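Long-range contacts in haloalkane dehalogenase (Mycobacterium rhodesiae, PDB 4MJ3), which probably catalyses the hydrolytic dehalogenation of haloalkanes, replacing a carbon-bound halogen with a hydroxyl group: residues L4-E9 with P199-S204; H53-W58 with V82-S87. All blocks are in the same frame, centred on the assembly; numbering follows the deposited sequence.

In the fold
The two contacts illustrate how a nested arrangement joins an outer part of the chain to its interior. Contact 2 lies within the chain loop closed by contact 1, and their centres are about 12 Å apart; contact 1 is about 20 Å from the centre of the chain, contact 2 about 8 Å. A salt bridge of 2.9 Å from Asp8 OD1 to Arg86 NH2 ties them together. Pro199 packs across as well, its CB 3.4 Å from Gly85 O. Contact 2 probably borders the catalytic centre: Glu55 N is hydrogen-bonded to Asp123 OD1, and by analogy with related dehalogenases Asp123 is probably the nucleophile.

Contact 1: residues L4-E9 with P199-S204; sequences LRTPDE and PFPDAS
Leu4 begins the contact by extending a methyl group toward Ser204. Its CG is anti to the carbonyl carbon (chi1 -68°), and with CD1 continuing the chain in an extended form that one branch does the touching, 3.5 Å from Ser204 OG and close to the carbonyl oxygen of the same residue. Backbone hydrogen bonds between Leu4 and Lys89 hold this start of the segment in place, where strand 3-4 pairs antiparallel with strand 89-90. The serine that Leu4 meets is organised locally: Ser204 N donates to Asp202 OD1 at 2.9 Å in an Asx turn, while the Ser204 hydroxyl binds that same oxygen on its syn side. Two donors thus grip one carboxylate oxygen and fix the surface against which the leucine methyl rests.

Thr6 makes the polar link and points both of its branches at the other segment. With OG1 anti to the carbonyl carbon, the hydroxyl donates to Pro199 O at 2.7 Å; it approaches at a C=O...donor angle of 132°, tilted 26° from the carbonyl plane. A proline cannot offer a backbone N-H, but its carbonyl is a good acceptor, and here it secures a buried hydroxyl. The same OG1 is also hydrogen-bonded to Lys89 NZ. The other branch packs, Thr6 CG2 lying 4.0 Å from Pro201 CD, so one threonine joins a hydrogen bond to apolar packing.

Pro7 then adds a looser touch, ring to ring, with its CD 4.3 Å from Pro201 CG.

The whole arrangement is a contact between an N-terminal segment and a loop of the alpha/beta hydrolase fold: residues 4-9 lie against the loop joining helices 190-197 and 207-211, in the helical insertion that, as in related dehalogenases, probably forms the cap.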
ATOM      1  N   LEU A   4      17.294 -10.470  -5.858  1.00 10.62           N
ATOM      2  CA  LEU A   4      17.755 -10.853  -4.541  1.00 11.83           C
ATOM      3  C   LEU A   4      16.593 -11.268  -3.645  1.00 11.45           C
ATOM      4  O   LEU A   4      15.464 -10.794  -3.800  1.00 11.57           O
ATOM      5  CB  LEU A   4      18.509  -9.677  -3.876  1.00 13.27           C
ATOM      6  CG  LEU A   4      19.844  -9.333  -4.548  1.00 16.11           C
ATOM      7  CD1 LEU A   4      20.441  -8.078  -3.911  1.00 20.69           C
ATOM      8  CD2 LEU A   4      20.810 -10.490  -4.463  1.00 17.23           C
ATOM      9  N   ARG A   5      16.901 -12.110  -2.672  1.00 10.53           N
ATOM     10  CA  ARG A   5      15.948 -12.504  -1.626  1.00 11.36           C
ATOM     11  C   ARG A   5      16.567 -12.220  -0.258  1.00 11.18           C
ATOM     12  O   ARG A   5      17.687 -12.643   0.030  1.00 10.68           O
ATOM     13  CB  ARG A   5      15.618 -13.986  -1.720  1.00 11.24           C
ATOM     14  CG  ARG A   5      14.630 -14.477  -0.664  1.00 12.58           C
ATOM     15  CD  ARG A   5      14.137 -15.884  -0.956  1.00 12.61           C
ATOM     16  NE  ARG A   5      13.355 -15.933  -2.191  1.00 11.64           N
ATOM     17  CZ  ARG A   5      12.892 -17.048  -2.761  1.00 13.02           C
ATOM     18  NH1 ARG A   5      13.070 -18.245  -2.188  1.00 14.17           N
ATOM     19  NH2 ARG A   5      12.190 -16.955  -3.880  1.00 13.67           N
ATOM     20  N   THR A   6      15.831 -11.500   0.582  1.00 10.90           N
ATOM     21  CA  THR A   6      16.334 -11.094   1.894  1.00 10.89           C
ATOM     22  C   THR A   6      16.436 -12.338   2.758  1.00 11.37           C
ATOM     23  O   THR A   6      15.485 -13.116   2.803  1.00 10.87           O
ATOM     24  CB  THR A   6      15.388 -10.068   2.576  1.00 10.59           C
ATOM     25  OG1 THR A   6      15.233  -8.931   1.715  1.00 10.53           O
ATOM     26  CG2 THR A   6      15.964  -9.612   3.886  1.00 11.29           C
ATOM     27  N   PRO A   7      17.588 -12.567   3.383  1.00 14.10           N
ATOM     28  CA  PRO A   7      17.676 -13.770   4.238  1.00 16.77           C
ATOM     29  C   PRO A   7      16.623 -13.820   5.345  1.00 16.87           C
ATOM     30  O   PRO A   7      16.325 -12.801   5.959  1.00 13.84           O
ATOM     31  CB  PRO A   7      19.073 -13.669   4.846  1.00 19.10           C
ATOM     32  CG  PRO A   7      19.838 -12.815   3.901  1.00 17.68           C
ATOM     33  CD  PRO A   7      18.861 -11.853   3.302  1.00 15.30           C
ATOM     34  N   ASP A   8      16.083 -15.006   5.618  1.00 16.09           N
ATOM     35  CA  ASP A   8      15.047 -15.177   6.641  1.00 19.00           C
ATOM     36  C   ASP A   8      15.495 -14.772   8.033  1.00 17.60           C
ATOM     37  O   ASP A   8      14.669 -14.345   8.832  1.00 17.94           O
ATOM     38  CB  ASP A   8      14.517 -16.623   6.666  1.00 23.54           C
ATOM     39  CG  ASP A   8      13.390 -16.829   5.683  1.00 26.99           C
ATOM     40  OD1 ASP A   8      12.761 -15.834   5.305  1.00 35.17           O
ATOM     41  OD2 ASP A   8      13.112 -17.968   5.297  1.00 27.85           O
ATOM     42  N   GLU A   9      16.790 -14.874   8.309  1.00 18.66           N
ATOM     43  CA  GLU A   9      17.329 -14.451   9.608  1.00 20.40           C
ATOM     44  C   GLU A   9      17.032 -12.969   9.918  1.00 18.32           C
ATOM     45  O   GLU A   9      16.961 -12.574  11.077  1.00 19.18           O
ATOM     46  CB  GLU A   9      18.823 -14.727   9.681  1.00 23.13           C
ATOM     47  CG  GLU A   9      19.145 -16.246   9.697  1.00 32.34           C
ATOM     48  CD  GLU A   9      19.257 -16.882   8.309  1.00 38.15           C
ATOM     49  OE1 GLU A   9      18.861 -16.244   7.312  1.00 27.32           O
ATOM     50  OE2 GLU A   9      19.728 -18.037   8.210  1.00 40.17           O
ATOM     51  N   PRO A 199      14.026  -5.774   5.815  1.00 11.90           N
ATOM     52  CA  PRO A 199      14.101  -6.192   4.411  1.00 11.12           C
ATOM     53  C   PRO A 199      15.373  -5.810   3.657  1.00 10.09           C
ATOM     54  O   PRO A 199      15.630  -6.364   2.582  1.00 11.82           O
ATOM     55  CB  PRO A 199      12.902  -5.469   3.775  1.00 11.45           C
ATOM     56  CG  PRO A 199      11.958  -5.251   4.908  1.00 11.82           C
ATOM     57  CD  PRO A 199      12.866  -4.886   6.050  1.00 11.19           C
ATOM     58  N   PHE A 200      16.136  -4.855   4.178  1.00  9.74           N
ATOM     59  CA  PHE A 200      17.195  -4.188   3.406  1.00 10.47           C
ATOM     60  C   PHE A 200      18.584  -4.275   4.100  1.00 12.23           C
ATOM     61  O   PHE A 200      19.064  -3.295   4.669  1.00 12.27           O
ATOM     62  CB  PHE A 200      16.822  -2.711   3.216  1.00 10.88           C
ATOM     63  CG  PHE A 200      15.475  -2.492   2.579  1.00 10.03           C
ATOM     64  CD1 PHE A 200      15.167  -3.047   1.336  1.00 10.80           C
ATOM     65  CD2 PHE A 200      14.506  -1.751   3.234  1.00 11.10           C
ATOM     66  CE1 PHE A 200      13.926  -2.876   0.770  1.00  9.66           C
ATOM     67  CE2 PHE A 200      13.260  -1.553   2.658  1.00 10.62           C
ATOM     68  CZ  PHE A 200      12.976  -2.098   1.413  1.00 10.22           C
ATOM     69  N   PRO A 201      19.216  -5.459   4.081  1.00 13.69           N
ATOM     70  CA  PRO A 201      20.537  -5.598   4.719  1.00 15.60           C
ATOM     71  C   PRO A 201      21.562  -4.599   4.203  1.00 15.62           C
ATOM     72  O   PRO A 201      22.448  -4.189   4.951  1.00 16.68           O
ATOM     73  CB  PRO A 201      20.965  -7.030   4.365  1.00 16.07           C
ATOM     74  CG  PRO A 201      19.708  -7.755   4.049  1.00 16.01           C
ATOM     75  CD  PRO A 201      18.681  -6.747   3.621  1.00 12.89           C
ATOM     76  N   ASP A 202      21.441  -4.200   2.946  1.00 16.68           N
ATOM     77  CA  ASP A 202      22.267  -3.152   2.394  1.00 15.36           C
ATOM     78  C   ASP A 202      21.602  -2.551   1.161  1.00 15.30           C
ATOM     79  O   ASP A 202      20.504  -2.953   0.794  1.00 15.87           O
ATOM     80  CB  ASP A 202      23.690  -3.683   2.087  1.00 17.62           C
ATOM     81  CG  ASP A 202      23.694  -4.785   1.059  1.00 21.97           C
ATOM     82  OD1 ASP A 202      22.988  -4.681   0.051  1.00 19.40           O
ATOM     83  OD2 ASP A 202      24.429  -5.772   1.245  1.00 26.70           O
ATOM     84  N   ALA A 203      22.282  -1.610   0.521  1.00 15.10           N
ATOM     85  CA  ALA A 203      21.707  -0.850  -0.583  1.00 15.23           C
ATOM     86  C   ALA A 203      21.346  -1.696  -1.792  1.00 14.53           C
ATOM     87  O   ALA A 203      20.474  -1.308  -2.559  1.00 13.59           O
ATOM     88  CB  ALA A 203      22.642   0.280  -0.992  1.00 16.86           C
ATOM     89  N   SER A 204      21.972  -2.869  -1.944  1.00 15.74           N
ATOM     90  CA  SER A 204      21.704  -3.719  -3.115  1.00 14.80           C
ATOM     91  C   SER A 204      20.265  -4.238  -3.125  1.00 11.47           C
ATOM     92  O   SER A 204      19.744  -4.577  -4.195  1.00 13.13           O
ATOM     93  CB  SER A 204      22.677  -4.894  -3.187  1.00 16.48           C
ATOM     94  OG  SER A 204      22.435  -5.809  -2.152  1.00 16.27           O
TER

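Contact 2: residues H53-W58 with V82-S87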
ATOM      1  N   HIS A  53       0.295  -1.894   1.504  1.00  9.94           N
ATOM      2  CA  HIS A  53       1.258  -0.926   1.988  1.00  9.54           C
ATOM      3  C   HIS A  53       1.926  -0.270   0.797  1.00  9.53           C
ATOM      4  O   HIS A  53       1.799  -0.721  -0.345  1.00 11.84           O
ATOM      5  CB  HIS A  53       2.317  -1.636   2.818  1.00 10.11           C
ATOM      6  CG  HIS A  53       3.326  -2.360   1.987  1.00 10.43           C
ATOM      7  ND1 HIS A  53       4.438  -1.743   1.472  1.00 10.94           N
ATOM      8  CD2 HIS A  53       3.336  -3.620   1.492  1.00 10.97           C
ATOM      9  CE1 HIS A  53       5.116  -2.599   0.735  1.00 10.50           C
ATOM     10  NE2 HIS A  53       4.474  -3.745   0.737  1.00 10.38           N
ATOM     11  N   GLY A  54       2.652   0.808   1.075  1.00 10.62           N
ATOM     12  CA  GLY A  54       3.407   1.499   0.057  1.00  9.53           C
ATOM     13  C   GLY A  54       4.872   1.664   0.403  1.00  9.57           C
ATOM     14  O   GLY A  54       5.504   0.799   1.003  1.00  9.40           O
ATOM     15  N   GLU A  55       5.396   2.808  -0.002  1.00  9.68           N
ATOM     16  CA  GLU A  55       6.804   3.135   0.112  1.00  9.01           C
ATOM     17  C   GLU A  55       7.137   3.692   1.501  1.00 11.29           C
ATOM     18  O   GLU A  55       6.381   4.502   2.042  1.00 14.41           O
ATOM     19  CB  GLU A  55       7.081   4.215  -0.967  1.00 10.18           C
ATOM     20  CG  GLU A  55       8.378   4.991  -0.829  1.00 10.81           C
ATOM     21  CD  GLU A  55       9.625   4.245  -1.279  1.00  9.02           C
ATOM     22  OE1 GLU A  55       9.556   3.024  -1.464  1.00 10.98           O
ATOM     23  OE2 GLU A  55      10.669   4.924  -1.478  1.00  9.20           O
ATOM     24  N   PRO A  56       8.293   3.312   2.085  1.00  9.47           N
ATOM     25  CA  PRO A  56       9.172   2.172   1.846  1.00 10.26           C
ATOM     26  C   PRO A  56       8.860   1.160   2.953  1.00  9.40           C
ATOM     27  O   PRO A  56       9.740   0.744   3.698  1.00 10.94           O
ATOM     28  CB  PRO A  56      10.553   2.756   2.084  1.00 10.54           C
ATOM     29  CG  PRO A  56      10.331   3.790   3.149  1.00  9.91           C
ATOM     30  CD  PRO A  56       8.854   4.171   3.150  1.00 11.07           C
ATOM     31  N   SER A  57       7.591   0.822   3.094  1.00 10.65           N
ATOM     32  CA  SER A  57       7.142  -0.018   4.216  1.00  8.63           C
ATOM     33  C   SER A  57       6.937  -1.455   3.748  1.00  9.74           C
ATOM     34  O   SER A  57       7.487  -1.870   2.717  1.00  7.49           O
ATOM     35  CB  SER A  57       5.880   0.583   4.821  1.00  8.74           C
ATOM     36  OG  SER A  57       4.800   0.535   3.916  1.00  9.05           O
ATOM     37  N   TRP A  58       6.252  -2.248   4.572  1.00  8.46           N
ATOM     38  CA  TRP A  58       5.792  -3.571   4.173  1.00  9.35           C
ATOM     39  C   TRP A  58       4.624  -3.950   5.063  1.00 10.42           C
ATOM     40  O   TRP A  58       4.116  -3.086   5.795  1.00 10.60           O
ATOM     41  CB  TRP A  58       6.922  -4.606   4.187  1.00  9.50           C
ATOM     42  CG  TRP A  58       7.645  -4.892   5.476  1.00  9.47           C
ATOM     43  CD1 TRP A  58       8.529  -4.077   6.128  1.00  9.35           C
ATOM     44  CD2 TRP A  58       7.632  -6.134   6.217  1.00  9.19           C
ATOM     45  NE1 TRP A  58       9.035  -4.732   7.250  1.00 10.12           N
ATOM     46  CE2 TRP A  58       8.492  -5.979   7.316  1.00  9.80           C
ATOM     47  CE3 TRP A  58       6.980  -7.367   6.041  1.00 10.39           C
ATOM     48  CZ2 TRP A  58       8.726  -7.011   8.229  1.00  9.38           C
ATOM     49  CZ3 TRP A  58       7.188  -8.378   6.966  1.00 10.54           C
ATOM     50  CH2 TRP A  58       8.069  -8.204   8.021  1.00 10.38           C
ATOM     51  N   VAL A  82       6.640  -6.265  -4.574  1.00  9.78           N
ATOM     52  CA  VAL A  82       7.944  -6.668  -5.088  1.00  9.66           C
ATOM     53  C   VAL A  82       8.901  -5.531  -4.748  1.00  8.56           C
ATOM     54  O   VAL A  82       8.602  -4.367  -4.981  1.00 10.25           O
ATOM     55  CB  VAL A  82       7.876  -6.936  -6.606  1.00  9.07           C
ATOM     56  CG1 VAL A  82       9.259  -7.148  -7.192  1.00  8.96           C
ATOM     57  CG2 VAL A  82       7.001  -8.163  -6.892  1.00 10.17           C
ATOM     58  N   GLY A  83      10.079  -5.885  -4.233  1.00  8.62           N
ATOM     59  CA  GLY A  83      11.044  -4.893  -3.779  1.00  8.44           C
ATOM     60  C   GLY A  83      10.994  -4.619  -2.280  1.00  8.68           C
ATOM     61  O   GLY A  83      11.866  -3.898  -1.774  1.00 10.48           O
ATOM     62  N   PHE A  84      10.014  -5.191  -1.568  1.00  8.94           N
ATOM     63  CA  PHE A  84       9.723  -4.794  -0.173  1.00  8.27           C
ATOM     64  C   PHE A  84       9.446  -5.980   0.728  1.00  8.74           C
ATOM     65  O   PHE A  84       9.115  -7.067   0.252  1.00  8.62           O
ATOM     66  CB  PHE A  84       8.527  -3.814  -0.178  1.00  8.08           C
ATOM     67  CG  PHE A  84       8.821  -2.561  -0.944  1.00  8.36           C
ATOM     68  CD1 PHE A  84       8.650  -2.528  -2.317  1.00  8.61           C
ATOM     69  CD2 PHE A  84       9.391  -1.454  -0.308  1.00  8.57           C
ATOM     70  CE1 PHE A  84       9.029  -1.420  -3.051  1.00  8.49           C
ATOM     71  CE2 PHE A  84       9.764  -0.336  -1.048  1.00  9.38           C
ATOM     72  CZ  PHE A  84       9.560  -0.324  -2.411  1.00  8.89           C
ATOM     73  N   GLY A  85       9.603  -5.773   2.024  1.00  8.97           N
ATOM     74  CA  GLY A  85       9.186  -6.757   2.993  1.00  9.03           C
ATOM     75  C   GLY A  85       9.908  -8.068   2.787  1.00  9.88           C
ATOM     76  O   GLY A  85      11.131  -8.084   2.655  1.00  8.48           O
ATOM     77  N   ARG A  86       9.141  -9.157   2.786  1.00 10.33           N
ATOM     78  CA  ARG A  86       9.661 -10.485   2.562  1.00 11.11           C
ATOM     79  C   ARG A  86       9.478 -10.966   1.107  1.00 10.84           C
ATOM     80  O   ARG A  86       9.740 -12.127   0.808  1.00 10.67           O
ATOM     81  CB  ARG A  86       9.023 -11.442   3.563  1.00 12.10           C
ATOM     82  CG  ARG A  86       9.260 -11.032   5.002  1.00 12.64           C
ATOM     83  CD  ARG A  86       8.705 -12.046   5.997  1.00 16.13           C
ATOM     84  NE  ARG A  86       9.581 -13.209   6.076  1.00 17.10           N
ATOM     85  CZ  ARG A  86       9.659 -14.058   7.091  1.00 18.00           C
ATOM     86  NH1 ARG A  86       8.876 -13.922   8.150  1.00 17.89           N
ATOM     87  NH2 ARG A  86      10.527 -15.065   7.026  1.00 21.01           N
ATOM     88  N   SER A  87       9.080 -10.064   0.207  1.00  9.34           N
ATOM     89  CA  SER A  87       9.010 -10.381  -1.211  1.00 10.63           C
ATOM     90  C   SER A  87      10.387 -10.281  -1.871  1.00  9.29           C
ATOM     91  O   SER A  87      11.307  -9.645  -1.341  1.00  8.58           O
ATOM     92  CB  SER A  87       8.000  -9.497  -1.937  1.00  9.38           C
ATOM     93  OG  SER A  87       6.656  -9.761  -1.506  1.00  9.02           O
TER
HETATM   94  O   HOH W   1       9.965  -3.106   2.882  1.00  7.82           O
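Phe84 lies against the His53-Gly54-Glu55-Pro56 loop, the HGxP motif of alpha/beta hydrolases, which follows strand 48-52 and has a cis peptide before Pro56. The phenylalanine comes to the imidazole at its edge: Phe84 CB sits near the His53 ring plane, 3.7 Å from CE1. That imidazole is held on both nitrogens, ND1 donating in plane to Gly54 O at 2.8 Å and NE2 bonded to Leu81 N, while Trp58 CA covers one of its faces.

At the far end of the phenyl ring, Glu55 bends at chi2 (77°) to bring OE1 within 3.4 Å of Phe84 CE2, the carboxylate plane steeply turned, by 80°, from the ring. Pro56 fills in beside the same carbon. Phe212 also meets the Phe84 ring, the planes about 25° apart.

Trp58 packs on the type II' turn from Phe84 to Ser87: Gly85 CA stands 3.2 Å above the plane of the indole, offset toward its rim, and Arg86 CG reaches Trp58 CZ3 at 3.9 Å. Trp58 NE1 is hydrogen-bonded to Ala195 O. One water joins the two backbones, donating to Ser57 O and accepting from Gly85 N. Packing is tight at Gly85, where CA also comes within 3.3 Å of Trp58 CB.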